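Local coordinates for shikimate dehydrogenase-like protein HI_0607 (Haemophilus influenzae, PDB 1NPY) that catalyses the NADP(+)-dependent oxidation of shikimate to 3-dehydroshikimate in vitro, though so weakly that shikimate may not be its biological substrate, at residues A[197-211]-A[221-235]. Sequence-based numbering, arbitrary orientation.
Sequences AFPKAFIDNASVAFD and FIRYAQARGKQTISG
Phe221 drives its ring between helix 200-205 and strand 208-211, sent there by a chi1 of 172° that sets CG anti to the backbone N. Phe198 CD2 lies over one face of the Phe221 ring, 3.7 Å from Phe221 CZ, the pair oblique with planes 41° apart; Ile203 CD1 and Phe210 O meet the edge, and Ala209 CB sits 3.6 Å from CZ of Phe221. One turn on, the Tyr224 ring is sandwiched: Lys200 CG rests over the centre of one face, 3.7 Å from the centroid, and Arg228 CG covers the opposite face nearer the rim. Tyr224 OH donates to the syn side of Asp204 OD1 at 2.6 Å; Arg228 NE pairs with that oxygen by charge alone, at a long 3.8 Å, well out of the guanidinium plane. Ala209 N gives Gln231 O a 2.8 Å parallel-strand bond, and Ile233 CG2 covers a face of Phe210. Strands 208-211 and 231-233 with helix 220-227 form a right-handed beta-alpha-beta crossover of the Rossmann-type domain, against which helix 200-205 packs through an apolar core. Lys230 NZ grips Ala206 O (2.8 Å), almost in line with its C=O, and Asp204 O (2.9 Å) from above the carbonyl plane, its charge probably favouring their polarity.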
ATOM      1  N   ALA A 197      15.292  -7.907  -8.286  1.00 11.11           N
ATOM      2  CA  ALA A 197      14.476  -8.521  -7.254  1.00 10.90           C
ATOM      3  C   ALA A 197      14.218  -9.995  -7.526  1.00 11.55           C
ATOM      4  O   ALA A 197      13.990 -10.761  -6.593  1.00 12.12           O
ATOM      5  CB  ALA A 197      13.194  -7.725  -7.076  1.00 11.18           C
ATOM      6  N   PHE A 198      14.309 -10.396  -8.792  1.00 11.34           N
ATOM      7  CA  PHE A 198      14.260 -11.789  -9.225  1.00 11.04           C
ATOM      8  C   PHE A 198      15.312 -11.946 -10.341  1.00 12.55           C
ATOM      9  O   PHE A 198      15.567 -11.001 -11.096  1.00 11.80           O
ATOM     10  CB  PHE A 198      12.890 -12.189  -9.809  1.00 11.83           C
ATOM     11  CG  PHE A 198      11.785 -12.266  -8.791  1.00 10.30           C
ATOM     12  CD1 PHE A 198      11.455 -13.469  -8.206  1.00 13.77           C
ATOM     13  CD2 PHE A 198      11.101 -11.124  -8.389  1.00 12.38           C
ATOM     14  CE1 PHE A 198      10.463 -13.551  -7.239  1.00 12.72           C
ATOM     15  CE2 PHE A 198      10.094 -11.198  -7.454  1.00 13.67           C
ATOM     16  CZ  PHE A 198       9.776 -12.410  -6.864  1.00 11.30           C
ATOM     17  N   PRO A 199      15.895 -13.139 -10.475  1.00 14.54           N
ATOM     18  CA  PRO A 199      16.807 -13.426 -11.590  1.00 15.12           C
ATOM     19  C   PRO A 199      16.160 -13.309 -12.980  1.00 13.97           C
ATOM     20  O   PRO A 199      14.980 -13.602 -13.177  1.00 12.53           O
ATOM     21  CB  PRO A 199      17.261 -14.871 -11.335  1.00 15.49           C
ATOM     22  CG  PRO A 199      17.017 -15.120  -9.849  1.00 16.56           C
ATOM     23  CD  PRO A 199      15.814 -14.270  -9.531  1.00 15.89           C
ATOM     24  N   LYS A 200      16.947 -12.903 -13.969  1.00 14.72           N
ATOM     25  CA  LYS A 200      16.439 -12.807 -15.341  1.00 15.74           C
ATOM     26  C   LYS A 200      15.753 -14.080 -15.820  1.00 14.82           C
ATOM     27  O   LYS A 200      14.667 -14.043 -16.406  1.00 16.11           O
ATOM     28  CB  LYS A 200      17.558 -12.414 -16.308  1.00 15.72           C
ATOM     29  CG  LYS A 200      18.057 -10.992 -16.093  1.00 17.08           C
ATOM     30  CD  LYS A 200      19.020 -10.490 -17.163  1.00 20.52           C
ATOM     31  CE  LYS A 200      20.397 -11.077 -16.960  1.00 23.68           C
ATOM     32  NZ  LYS A 200      21.077 -10.533 -15.751  1.00 22.53           N
ATOM     33  N   ALA A 201      16.339 -15.234 -15.533  1.00 16.91           N
ATOM     34  CA  ALA A 201      15.769 -16.505 -15.986  1.00 17.22           C
ATOM     35  C   ALA A 201      14.368 -16.712 -15.429  1.00 18.03           C
ATOM     36  O   ALA A 201      13.492 -17.309 -16.058  1.00 16.13           O
ATOM     37  CB  ALA A 201      16.669 -17.648 -15.562  1.00 18.72           C
ATOM     38  N   PHE A 202      14.177 -16.242 -14.198  1.00 18.05           N
ATOM     39  CA  PHE A 202      12.868 -16.322 -13.577  1.00 18.48           C
ATOM     40  C   PHE A 202      11.839 -15.398 -14.224  1.00 17.23           C
ATOM     41  O   PHE A 202      10.703 -15.790 -14.506  1.00 16.78           O
ATOM     42  CB  PHE A 202      13.042 -15.973 -12.102  1.00 19.48           C
ATOM     43  CG  PHE A 202      12.422 -16.971 -11.203  1.00 24.10           C
ATOM     44  CD1 PHE A 202      13.084 -18.143 -10.903  1.00 30.17           C
ATOM     45  CD2 PHE A 202      11.159 -16.739 -10.688  1.00 30.63           C
ATOM     46  CE1 PHE A 202      12.499 -19.079 -10.069  1.00 30.51           C
ATOM     47  CE2 PHE A 202      10.566 -17.674  -9.871  1.00 31.42           C
ATOM     48  CZ  PHE A 202      11.241 -18.844  -9.559  1.00 30.24           C
ATOM     49  N   ILE A 203      12.244 -14.154 -14.435  1.00 16.60           N
ATOM     50  CA  ILE A 203      11.406 -13.161 -15.106  1.00 15.72           C
ATOM     51  C   ILE A 203      11.040 -13.640 -16.506  1.00 16.24           C
ATOM     52  O   ILE A 203       9.903 -13.484 -16.924  1.00 16.52           O
ATOM     53  CB  ILE A 203      12.108 -11.786 -15.172  1.00 15.02           C
ATOM     54  CG1 ILE A 203      12.502 -11.350 -13.754  1.00 14.34           C
ATOM     55  CG2 ILE A 203      11.241 -10.772 -15.910  1.00 13.69           C
ATOM     56  CD1 ILE A 203      13.467 -10.185 -13.634  1.00 14.72           C
ATOM     57  N   ASP A 204      11.989 -14.242 -17.217  1.00 16.67           N
ATOM     58  CA  ASP A 204      11.735 -14.732 -18.575  1.00 18.04           C
ATOM     59  C   ASP A 204      10.579 -15.729 -18.602  1.00 17.72           C
ATOM     60  O   ASP A 204       9.841 -15.804 -19.588  1.00 16.76           O
ATOM     61  CB  ASP A 204      12.949 -15.482 -19.130  1.00 18.61           C
ATOM     62  CG  ASP A 204      14.111 -14.594 -19.540  1.00 22.37           C
ATOM     63  OD1 ASP A 204      13.938 -13.381 -19.748  1.00 23.99           O
ATOM     64  OD2 ASP A 204      15.254 -15.076 -19.722  1.00 26.23           O
ATOM     65  N   ASN A 205      10.530 -16.552 -17.557  1.00 17.80           N
ATOM     66  CA  ASN A 205       9.572 -17.650 -17.447  1.00 19.56           C
ATOM     67  C   ASN A 205       8.242 -17.252 -16.812  1.00 19.40           C
ATOM     68  O   ASN A 205       7.302 -18.054 -16.746  1.00 21.21           O
ATOM     69  CB  ASN A 205      10.210 -18.787 -16.663  1.00 20.54           C
ATOM     70  CG  ASN A 205      11.289 -19.475 -17.458  1.00 26.41           C
ATOM     71  OD1 ASN A 205      12.345 -19.817 -16.927  1.00 35.39           O
ATOM     72  ND2 ASN A 205      11.047 -19.638 -18.752  1.00 29.90           N
ATOM     73  N   ALA A 206       8.157 -16.003 -16.365  1.00 17.06           N
ATOM     74  CA  ALA A 206       6.957 -15.507 -15.711  1.00 16.35           C
ATOM     75  C   ALA A 206       6.122 -14.763 -16.741  1.00 16.10           C
ATOM     76  O   ALA A 206       6.579 -14.533 -17.863  1.00 16.73           O
ATOM     77  CB  ALA A 206       7.374 -14.604 -14.537  1.00 16.13           C
ATOM     78  N   SER A 207       4.894 -14.403 -16.379  1.00 15.49           N
ATOM     79  CA  SER A 207       4.030 -13.592 -17.233  1.00 16.07           C
ATOM     80  C   SER A 207       3.781 -12.198 -16.657  1.00 14.64           C
ATOM     81  O   SER A 207       3.435 -11.282 -17.402  1.00 13.00           O
ATOM     82  CB  SER A 207       2.745 -14.352 -17.573  1.00 17.88           C
ATOM     83  OG  SER A 207       2.022 -14.632 -16.399  1.00 22.02           O
ATOM     84  N   VAL A 208       3.955 -12.036 -15.347  1.00 12.77           N
ATOM     85  CA  VAL A 208       3.612 -10.791 -14.654  1.00 12.93           C
ATOM     86  C   VAL A 208       4.689 -10.408 -13.630  1.00 12.92           C
ATOM     87  O   VAL A 208       5.089 -11.261 -12.839  1.00 12.77           O
ATOM     88  CB  VAL A 208       2.295 -10.898 -13.856  1.00 13.10           C
ATOM     89  CG1 VAL A 208       1.988  -9.574 -13.213  1.00 12.59           C
ATOM     90  CG2 VAL A 208       1.121 -11.294 -14.756  1.00 14.62           C
ATOM     91  N   ALA A 209       5.144  -9.154 -13.685  1.00 12.46           N
ATOM     92  CA  ALA A 209       6.115  -8.617 -12.731  1.00 11.34           C
ATOM     93  C   ALA A 209       5.480  -7.475 -11.944  1.00 10.18           C
ATOM     94  O   ALA A 209       5.100  -6.477 -12.543  1.00 10.62           O
ATOM     95  CB  ALA A 209       7.354  -8.126 -13.466  1.00 11.26           C
ATOM     96  N   PHE A 210       5.303  -7.645 -10.635  1.00  8.51           N
ATOM     97  CA  PHE A 210       4.628  -6.687  -9.765  1.00  9.79           C
ATOM     98  C   PHE A 210       5.637  -6.235  -8.710  1.00 10.31           C
ATOM     99  O   PHE A 210       6.127  -7.031  -7.901  1.00  9.75           O
ATOM    100  CB  PHE A 210       3.401  -7.372  -9.171  1.00  9.85           C
ATOM    101  CG  PHE A 210       2.522  -6.536  -8.256  1.00 10.92           C
ATOM    102  CD1 PHE A 210       1.418  -7.155  -7.691  1.00 19.39           C
ATOM    103  CD2 PHE A 210       2.765  -5.214  -7.956  1.00 13.90           C
ATOM    104  CE1 PHE A 210       0.574  -6.454  -6.840  1.00 19.43           C
ATOM    105  CE2 PHE A 210       1.936  -4.511  -7.111  1.00 18.13           C
ATOM    106  CZ  PHE A 210       0.841  -5.136  -6.544  1.00 21.55           C
ATOM    107  N   ASP A 211       6.074  -4.990  -8.823  1.00 11.59           N
ATOM    108  CA  ASP A 211       7.103  -4.473  -7.922  1.00 11.17           C
ATOM    109  C   ASP A 211       6.403  -3.416  -7.090  1.00 12.23           C
ATOM    110  O   ASP A 211       5.951  -2.389  -7.605  1.00 11.93           O
ATOM    111  CB  ASP A 211       8.256  -3.844  -8.698  1.00 11.85           C
ATOM    112  CG  ASP A 211       9.519  -3.681  -7.879  1.00 12.05           C
ATOM    113  OD1 ASP A 211       9.465  -3.704  -6.626  1.00 12.31           O
ATOM    114  OD2 ASP A 211      10.625  -3.514  -8.447  1.00 13.91           O
ATOM    115  N   PHE A 221      14.188  -4.902 -12.011  1.00  9.85           N
ATOM    116  CA  PHE A 221      13.167  -5.942 -12.163  1.00 10.74           C
ATOM    117  C   PHE A 221      12.106  -5.534 -13.195  1.00 10.74           C
ATOM    118  O   PHE A 221      11.853  -6.280 -14.149  1.00  8.75           O
ATOM    119  CB  PHE A 221      12.555  -6.157 -10.782  1.00 10.50           C
ATOM    120  CG  PHE A 221      11.343  -7.061 -10.721  1.00  8.48           C
ATOM    121  CD1 PHE A 221      11.232  -8.241 -11.435  1.00  9.24           C
ATOM    122  CD2 PHE A 221      10.351  -6.759  -9.811  1.00 10.88           C
ATOM    123  CE1 PHE A 221      10.121  -9.077 -11.312  1.00  9.22           C
ATOM    124  CE2 PHE A 221       9.239  -7.590  -9.674  1.00  8.46           C
ATOM    125  CZ  PHE A 221       9.124  -8.750 -10.397  1.00  7.97           C
ATOM    126  N   ILE A 222      11.510  -4.362 -13.000  1.00 11.07           N
ATOM    127  CA  ILE A 222      10.463  -3.865 -13.907  1.00 12.20           C
ATOM    128  C   ILE A 222      11.012  -3.626 -15.301  1.00 12.86           C
ATOM    129  O   ILE A 222      10.389  -3.989 -16.302  1.00 12.43           O
ATOM    130  CB  ILE A 222       9.786  -2.599 -13.349  1.00 11.89           C
ATOM    131  CG1 ILE A 222       8.979  -2.927 -12.093  1.00 13.06           C
ATOM    132  CG2 ILE A 222       8.949  -1.832 -14.365  1.00 15.28           C
ATOM    133  CD1 ILE A 222       7.724  -3.776 -12.372  1.00 14.61           C
ATOM    134  N   ARG A 223      12.172  -2.991 -15.390  1.00 12.36           N
ATOM    135  CA  ARG A 223      12.782  -2.707 -16.686  1.00 13.80           C
ATOM    136  C   ARG A 223      13.049  -3.972 -17.486  1.00 13.23           C
ATOM    137  O   ARG A 223      12.751  -4.021 -18.686  1.00 12.55           O
ATOM    138  CB  ARG A 223      14.119  -1.984 -16.496  1.00 14.23           C
ATOM    139  CG  ARG A 223      14.070  -0.477 -16.389  1.00 22.09           C
ATOM    140  CD  ARG A 223      15.104   0.184 -17.317  1.00 27.18           C
ATOM    141  NE  ARG A 223      14.856   1.601 -17.578  1.00 31.70           N
ATOM    142  CZ  ARG A 223      15.116   2.535 -16.682  1.00 33.65           C
ATOM    143  NH1 ARG A 223      15.634   2.167 -15.521  1.00 39.30           N
ATOM    144  NH2 ARG A 223      14.889   3.813 -16.924  1.00 36.52           N
ATOM    145  N   TYR A 224      13.620  -4.990 -16.842  1.00 11.69           N
ATOM    146  CA  TYR A 224      13.850  -6.265 -17.516  1.00 11.00           C
ATOM    147  C   TYR A 224      12.549  -6.949 -17.926  1.00 11.48           C
ATOM    148  O   TYR A 224      12.426  -7.413 -19.054  1.00 11.19           O
ATOM    149  CB  TYR A 224      14.751  -7.199 -16.703  1.00 11.26           C
ATOM    150  CG  TYR A 224      15.114  -8.440 -17.482  1.00 12.04           C
ATOM    151  CD1 TYR A 224      16.099  -8.405 -18.463  1.00 16.00           C
ATOM    152  CD2 TYR A 224      14.455  -9.641 -17.275  1.00 11.98           C
ATOM    153  CE1 TYR A 224      16.384  -9.507 -19.234  1.00 15.59           C
ATOM    154  CE2 TYR A 224      14.755 -10.766 -18.023  1.00 14.58           C
ATOM    155  CZ  TYR A 224      15.735 -10.700 -18.993  1.00 15.82           C
ATOM    156  OH  TYR A 224      16.056 -11.813 -19.736  1.00 17.44           O
ATOM    157  N   ALA A 225      11.535  -6.927 -17.061  1.00 11.00           N
ATOM    158  CA  ALA A 225      10.234  -7.474 -17.442  1.00 11.58           C
ATOM    159  C   ALA A 225       9.684  -6.788 -18.699  1.00 12.73           C
ATOM    160  O   ALA A 225       9.096  -7.430 -19.576  1.00 13.65           O
ATOM    161  CB  ALA A 225       9.265  -7.316 -16.288  1.00 10.49           C
ATOM    162  N   GLN A 226       9.820  -5.468 -18.750  1.00 11.29           N
ATOM    163  CA  GLN A 226       9.379  -4.718 -19.924  1.00 14.19           C
ATOM    164  C   GLN A 226      10.183  -5.058 -21.173  1.00 15.19           C
ATOM    165  O   GLN A 226       9.645  -5.095 -22.281  1.00 16.42           O
ATOM    166  CB  GLN A 226       9.426  -3.220 -19.666  1.00 12.22           C
ATOM    167  CG  GLN A 226       8.401  -2.772 -18.665  1.00 13.36           C
ATOM    168  CD  GLN A 226       8.492  -1.306 -18.326  1.00 15.64           C
ATOM    169  OE1 GLN A 226       9.532  -0.695 -18.534  1.00 24.42           O
ATOM    170  NE2 GLN A 226       7.452  -0.778 -17.702  1.00 18.20           N
ATOM    171  N   ALA A 227      11.477  -5.286 -20.994  1.00 16.12           N
ATOM    172  CA  ALA A 227      12.344  -5.663 -22.102  1.00 17.04           C
ATOM    173  C   ALA A 227      12.036  -7.050 -22.643  1.00 17.38           C
ATOM    174  O   ALA A 227      12.464  -7.394 -23.753  1.00 18.74           O
ATOM    175  CB  ALA A 227      13.798  -5.607 -21.648  1.00 17.64           C
ATOM    176  N   ARG A 228      11.334  -7.859 -21.851  1.00 15.93           N
ATOM    177  CA  ARG A 228      10.901  -9.180 -22.276  1.00 16.04           C
ATOM    178  C   ARG A 228       9.413  -9.221 -22.596  1.00 15.31           C
ATOM    179  O   ARG A 228       8.899 -10.304 -22.851  1.00 15.82           O
ATOM    180  CB  ARG A 228      11.257 -10.235 -21.227  1.00 17.21           C
ATOM    181  CG  ARG A 228      12.748 -10.367 -20.972  1.00 20.11           C
ATOM    182  CD  ARG A 228      13.458 -10.865 -22.219  1.00 26.09           C
ATOM    183  NE  ARG A 228      14.890 -10.614 -22.148  1.00 33.31           N
ATOM    184  CZ  ARG A 228      15.791 -11.221 -22.914  1.00 37.48           C
ATOM    185  NH1 ARG A 228      15.416 -12.098 -23.845  1.00 36.99           N
ATOM    186  NH2 ARG A 228      17.076 -10.929 -22.740  1.00 36.14           N
ATOM    187  N   GLY A 229       8.734  -8.077 -22.594  1.00 14.51           N
ATOM    188  CA  GLY A 229       7.334  -7.992 -22.963  1.00 16.02           C
ATOM    189  C   GLY A 229       6.350  -8.618 -22.000  1.00 16.02           C
ATOM    190  O   GLY A 229       5.283  -9.097 -22.404  1.00 16.01           O
ATOM    191  N   LYS A 230       6.697  -8.587 -20.715  1.00 15.04           N
ATOM    192  CA  LYS A 230       5.839  -9.141 -19.678  1.00 16.09           C
ATOM    193  C   LYS A 230       4.895  -8.034 -19.189  1.00 15.55           C
ATOM    194  O   LYS A 230       5.158  -6.855 -19.410  1.00 15.69           O
ATOM    195  CB  LYS A 230       6.704  -9.644 -18.519  1.00 14.55           C
ATOM    196  CG  LYS A 230       7.831 -10.594 -18.881  1.00 17.12           C
ATOM    197  CD  LYS A 230       7.307 -11.771 -19.685  1.00 18.56           C
ATOM    198  CE  LYS A 230       8.277 -12.911 -19.872  1.00 16.64           C
ATOM    199  NZ  LYS A 230       7.593 -14.111 -20.448  1.00 17.16           N
ATOM    200  N   GLN A 231       3.796  -8.404 -18.547  1.00 15.10           N
ATOM    201  CA  GLN A 231       2.902  -7.453 -17.909  1.00 15.17           C
ATOM    202  C   GLN A 231       3.588  -6.924 -16.659  1.00 14.33           C
ATOM    203  O   GLN A 231       4.229  -7.706 -15.959  1.00 14.32           O
ATOM    204  CB  GLN A 231       1.612  -8.164 -17.527  1.00 15.78           C
ATOM    205  CG  GLN A 231       0.578  -7.286 -16.866  1.00 22.10           C
ATOM    206  CD  GLN A 231      -0.725  -8.026 -16.642  1.00 29.13           C
ATOM    207  OE1 GLN A 231      -1.442  -8.326 -17.594  1.00 36.74           O
ATOM    208  NE2 GLN A 231      -1.032  -8.328 -15.389  1.00 32.41           N
ATOM    209  N   THR A 232       3.527  -5.623 -16.422  1.00 14.44           N
ATOM    210  CA  THR A 232       4.064  -5.045 -15.194  1.00 14.13           C
ATOM    211  C   THR A 232       3.065  -4.197 -14.416  1.00 13.89           C
ATOM    212  O   THR A 232       2.195  -3.542 -14.989  1.00 14.62           O
ATOM    213  CB  THR A 232       5.282  -4.169 -15.444  1.00 13.95           C
ATOM    214  OG1 THR A 232       4.941  -3.047 -16.266  1.00 17.24           O
ATOM    215  CG2 THR A 232       6.381  -4.888 -16.162  1.00 13.93           C
ATOM    216  N   ILE A 233       3.208  -4.262 -13.099  1.00 11.97           N
ATOM    217  CA  ILE A 233       2.475  -3.461 -12.119  1.00 12.60           C
ATOM    218  C   ILE A 233       3.511  -2.796 -11.222  1.00 12.83           C
ATOM    219  O   ILE A 233       4.358  -3.495 -10.682  1.00 11.12           O
ATOM    220  CB  ILE A 233       1.536  -4.341 -11.271  1.00 12.37           C
ATOM    221  CG1 ILE A 233       0.691  -5.217 -12.191  1.00 14.30           C
ATOM    222  CG2 ILE A 233       0.602  -3.478 -10.384  1.00 14.61           C
ATOM    223  CD1 ILE A 233      -0.220  -6.129 -11.439  1.00 12.47           C
ATOM    224  N   SER A 234       3.471  -1.472 -11.092  1.00 13.97           N
ATOM    225  CA  SER A 234       4.534  -0.718 -10.442  1.00 15.31           C
ATOM    226  C   SER A 234       4.031  -0.212  -9.104  1.00 14.91           C
ATOM    227  O   SER A 234       2.826  -0.111  -8.907  1.00 12.43           O
ATOM    228  CB  SER A 234       4.915   0.457 -11.350  1.00 18.02           C
ATOM    229  OG  SER A 234       5.348   1.540 -10.552  1.00 22.34           O
ATOM    230  N   GLY A 235       4.935   0.097  -8.184  1.00 15.60           N
ATOM    231  CA  GLY A 235       4.563   0.525  -6.848  1.00 15.29           C
ATOM    232  C   GLY A 235       3.877   1.878  -6.822  1.00 15.21           C
ATOM    233  O   GLY A 235       3.153   2.196  -5.876  1.00 15.09           O
TER
HETATM  234  O   HOH W   1      14.981  -5.061  -9.068  1.00 10.68           O